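Local coordinates for galactitol-1-phosphate 5-dehydrogenase (PDB 4UEJ), which oxidises galactitol 1-phosphate to D-tagatose 6-phosphate with NAD+, as a zinc-containing member of the alcohol dehydrogenase family, at residues L42-K47 and L57-S62. Sequence-based numbering, arbitrary orientation.
With ZN (zinc ion), chain D.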
ATOM      1  N   LEU A  42      12.724 -22.566   5.133  1.00 25.59           N
ATOM      2  CA  LEU A  42      12.623 -23.560   4.062  1.00 27.67           C
ATOM      3  C   LEU A  42      13.396 -23.156   2.793  1.00 29.17           C
ATOM      4  O   LEU A  42      14.136 -23.978   2.249  1.00 30.95           O
ATOM      5  CB  LEU A  42      11.151 -23.845   3.731  1.00 29.73           C
ATOM      6  CG  LEU A  42      10.468 -24.963   4.528  1.00 37.71           C
ATOM      7  CD1 LEU A  42      10.640 -24.772   6.019  1.00 40.37           C
ATOM      8  CD2 LEU A  42       8.990 -25.058   4.174  1.00 38.13           C
ATOM      9  N   PRO A  43      13.245 -21.897   2.324  1.00 28.67           N
ATOM     10  CA  PRO A  43      14.099 -21.482   1.199  1.00 32.88           C
ATOM     11  C   PRO A  43      15.596 -21.501   1.531  1.00 30.41           C
ATOM     12  O   PRO A  43      16.416 -21.713   0.634  1.00 34.18           O
ATOM     13  CB  PRO A  43      13.638 -20.046   0.915  1.00 35.05           C
ATOM     14  CG  PRO A  43      12.260 -19.967   1.456  1.00 34.81           C
ATOM     15  CD  PRO A  43      12.244 -20.863   2.657  1.00 27.11           C
ATOM     16  N   ARG A  44      15.946 -21.271   2.794  1.00 30.20           N
ATOM     17  CA  ARG A  44      17.352 -21.247   3.195  1.00 28.80           C
ATOM     18  C   ARG A  44      17.950 -22.637   3.147  1.00 31.28           C
ATOM     19  O   ARG A  44      19.122 -22.808   2.827  1.00 31.75           O
ATOM     20  CB  ARG A  44      17.517 -20.659   4.602  1.00 26.66           C
ATOM     21  CG  ARG A  44      17.063 -19.216   4.726  1.00 27.81           C
ATOM     22  CD  ARG A  44      17.330 -18.644   6.128  1.00 25.57           C
ATOM     23  NE  ARG A  44      16.804 -17.283   6.241  1.00 26.74           N
ATOM     24  CZ  ARG A  44      15.734 -16.943   6.950  1.00 29.90           C
ATOM     25  NH1 ARG A  44      15.068 -17.860   7.647  1.00 21.10           N
ATOM     26  NH2 ARG A  44      15.333 -15.678   6.970  1.00 35.69           N
ATOM     27  N   ILE A  45      17.128 -23.633   3.459  1.00 31.43           N
ATOM     28  CA  ILE A  45      17.585 -25.010   3.521  1.00 34.79           C
ATOM     29  C   ILE A  45      17.598 -25.653   2.140  1.00 38.49           C
ATOM     30  O   ILE A  45      18.577 -26.292   1.745  1.00 39.15           O
ATOM     31  CB  ILE A  45      16.695 -25.846   4.468  1.00 32.70           C
ATOM     32  CG1 ILE A  45      16.716 -25.248   5.874  1.00 29.47           C
ATOM     33  CG2 ILE A  45      17.163 -27.289   4.504  1.00 36.41           C
ATOM     34  CD1 ILE A  45      15.661 -25.808   6.801  1.00 29.40           C
ATOM     35  N   PHE A  46      16.518 -25.467   1.395  1.00 38.29           N
ATOM     36  CA  PHE A  46      16.336 -26.250   0.183  1.00 37.96           C
ATOM     37  C   PHE A  46      16.553 -25.487  -1.117  1.00 44.30           C
ATOM     38  O   PHE A  46      16.798 -26.106  -2.159  1.00 48.74           O
ATOM     39  CB  PHE A  46      14.940 -26.871   0.188  1.00 40.63           C
ATOM     40  CG  PHE A  46      14.732 -27.851   1.302  1.00 38.13           C
ATOM     41  CD1 PHE A  46      15.167 -29.160   1.177  1.00 42.12           C
ATOM     42  CD2 PHE A  46      14.131 -27.460   2.483  1.00 38.84           C
ATOM     43  CE1 PHE A  46      14.988 -30.063   2.206  1.00 42.17           C
ATOM     44  CE2 PHE A  46      13.948 -28.364   3.516  1.00 39.01           C
ATOM     45  CZ  PHE A  46      14.377 -29.665   3.375  1.00 38.77           C
ATOM     46  N   LYS A  47      16.446 -24.158  -1.075  1.00 38.70           N
ATOM     47  CA  LYS A  47      16.479 -23.361  -2.306  1.00 45.16           C
ATOM     48  C   LYS A  47      17.711 -22.481  -2.408  1.00 45.07           C
ATOM     49  O   LYS A  47      17.685 -21.455  -3.088  1.00 49.49           O
ATOM     50  CB  LYS A  47      15.231 -22.471  -2.438  1.00 45.22           C
ATOM     51  CG  LYS A  47      13.892 -23.197  -2.543  1.00 48.98           C
ATOM     52  CD  LYS A  47      14.042 -24.690  -2.808  1.00 53.96           C
ATOM     53  CE  LYS A  47      13.731 -25.138  -4.215  1.00 59.64           C
ATOM     54  NZ  LYS A  47      14.166 -26.560  -4.371  1.00 62.35           N
ATOM     55  N   LEU A  57      20.865 -22.441  11.287  1.00 24.09           N
ATOM     56  CA  LEU A  57      19.704 -21.561  11.334  1.00 22.56           C
ATOM     57  C   LEU A  57      19.066 -21.541  12.726  1.00 23.30           C
ATOM     58  O   LEU A  57      19.593 -22.123  13.678  1.00 25.40           O
ATOM     59  CB  LEU A  57      18.677 -21.996  10.282  1.00 23.00           C
ATOM     60  CG  LEU A  57      19.165 -22.015   8.826  1.00 24.44           C
ATOM     61  CD1 LEU A  57      18.107 -22.610   7.890  1.00 26.59           C
ATOM     62  CD2 LEU A  57      19.558 -20.622   8.379  1.00 26.23           C
ATOM     63  N   GLY A  58      17.928 -20.870  12.833  1.00 20.20           N
ATOM     64  CA  GLY A  58      17.168 -20.845  14.071  1.00 19.31           C
ATOM     65  C   GLY A  58      17.056 -19.468  14.709  1.00 18.12           C
ATOM     66  O   GLY A  58      18.001 -19.007  15.362  1.00 18.07           O
ATOM     67  N   HIS A  59      15.900 -18.823  14.551  1.00 17.32           N
ATOM     68  CA  HIS A  59      15.685 -17.513  15.168  1.00 16.38           C
ATOM     69  C   HIS A  59      14.420 -17.440  16.018  1.00 17.10           C
ATOM     70  O   HIS A  59      13.952 -16.351  16.369  1.00 15.21           O
ATOM     71  CB  HIS A  59      15.650 -16.412  14.101  1.00 16.14           C
ATOM     72  CG  HIS A  59      14.571 -16.577  13.075  1.00 16.27           C
ATOM     73  ND1 HIS A  59      14.722 -17.366  11.955  1.00 17.19           N
ATOM     74  CD2 HIS A  59      13.339 -16.024  12.982  1.00 15.80           C
ATOM     75  CE1 HIS A  59      13.623 -17.297  11.219  1.00 17.25           C
ATOM     76  NE2 HIS A  59      12.772 -16.491  11.823  1.00 16.40           N
ATOM     77  N   GLU A  60      13.880 -18.606  16.352  1.00 16.25           N
ATOM     78  CA  GLU A  60      12.653 -18.719  17.124  1.00 16.03           C
ATOM     79  C   GLU A  60      12.949 -19.650  18.274  1.00 17.11           C
ATOM     80  O   GLU A  60      12.613 -20.832  18.208  1.00 17.26           O
ATOM     81  CB  GLU A  60      11.505 -19.295  16.286  1.00 16.26           C
ATOM     82  CG  GLU A  60      11.144 -18.538  15.022  1.00 17.11           C
ATOM     83  CD  GLU A  60      10.037 -19.238  14.242  1.00 20.19           C
ATOM     84  OE1 GLU A  60       9.806 -20.440  14.494  1.00 20.51           O
ATOM     85  OE2 GLU A  60       9.379 -18.590  13.395  1.00 17.24           O
ATOM     86  N   PHE A  61      13.605 -19.153  19.313  1.00 16.53           N
ATOM     87  CA  PHE A  61      13.999 -20.068  20.366  1.00 17.32           C
ATOM     88  C   PHE A  61      14.031 -19.464  21.756  1.00 22.64           C
ATOM     89  O   PHE A  61      14.027 -18.249  21.931  1.00 16.80           O
ATOM     90  CB  PHE A  61      15.367 -20.708  20.049  1.00 18.01           C
ATOM     91  CG  PHE A  61      16.532 -19.746  19.963  1.00 17.76           C
ATOM     92  CD1 PHE A  61      16.896 -19.185  18.751  1.00 20.39           C
ATOM     93  CD2 PHE A  61      17.320 -19.484  21.077  1.00 18.13           C
ATOM     94  CE1 PHE A  61      17.998 -18.333  18.658  1.00 19.03           C
ATOM     95  CE2 PHE A  61      18.430 -18.630  20.993  1.00 18.06           C
ATOM     96  CZ  PHE A  61      18.778 -18.078  19.789  1.00 17.68           C
ATOM     97  N   SER A  62      14.030 -20.356  22.743  1.00 18.28           N
ATOM     98  CA  SER A  62      14.119 -19.973  24.140  1.00 18.75           C
ATOM     99  C   SER A  62      15.094 -20.879  24.865  1.00 19.93           C
ATOM    100  O   SER A  62      15.493 -21.921  24.353  1.00 20.95           O
ATOM    101  CB  SER A  62      12.746 -20.049  24.814  1.00 21.20           C
ATOM    102  OG  SER A  62      12.235 -21.367  24.722  1.00 19.68           O
TER
HETATM  103 ZN    ZN D1348      10.849 -15.888  11.269  1.00 20.79          ZN
HETATM  104  O   HOH W   1       9.524 -16.124  12.760  1.00 16.88           O
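Leu57 sets one methyl, CD1, against both Ile45 CG1 and Arg44 CB, and the other, CD2, against Arg44 CD. Leu57 CD1 sits 3.6 Å from Ile45 CG1, with Arg44 CB a little farther off, while Leu57 CD2 meets the aliphatic part of the arginine, 3.7 Å from Arg44 CD. Ile45 reaches this place because its CG1 stands anti to the carbonyl carbon (chi1 -59°), carrying the longer branch over to the leucine; Asn6 of strand 2-7 touches both residues. An extended chain from CG to NE carries the Arg44 guanidinium past the leucine to His59. There Arg44 NH1 comes within 3.9 Å of His59 CE1, the guanidinium and ring planes standing 88° apart, and no hydrogen bond joins them. The guanidinium is held instead by its own side of the contact: NH1 makes a salt bridge to Asp41 and a hydrogen bond to Ser40.

The contact borders the zinc site taken, by similarity, to be the catalytic one in this zinc-dependent alcohol dehydrogenase; here, in the GroES-like domain, short helix 41-46 packs beside the chain leading into strand 60-68. His59 NE2 binds the zinc at 2.1 Å, and Cys38, from the loop ahead of the helix, is a second ligand. A water completes the link to the next residue: its oxygen lies 2.0 Å from the zinc and donates a hydrogen bond of 2.6 Å to Glu60 OE2. The other carboxylate oxygen of Glu60 forms a salt bridge with Lys341, and Phe108 meets the His59 ring edge-to-face.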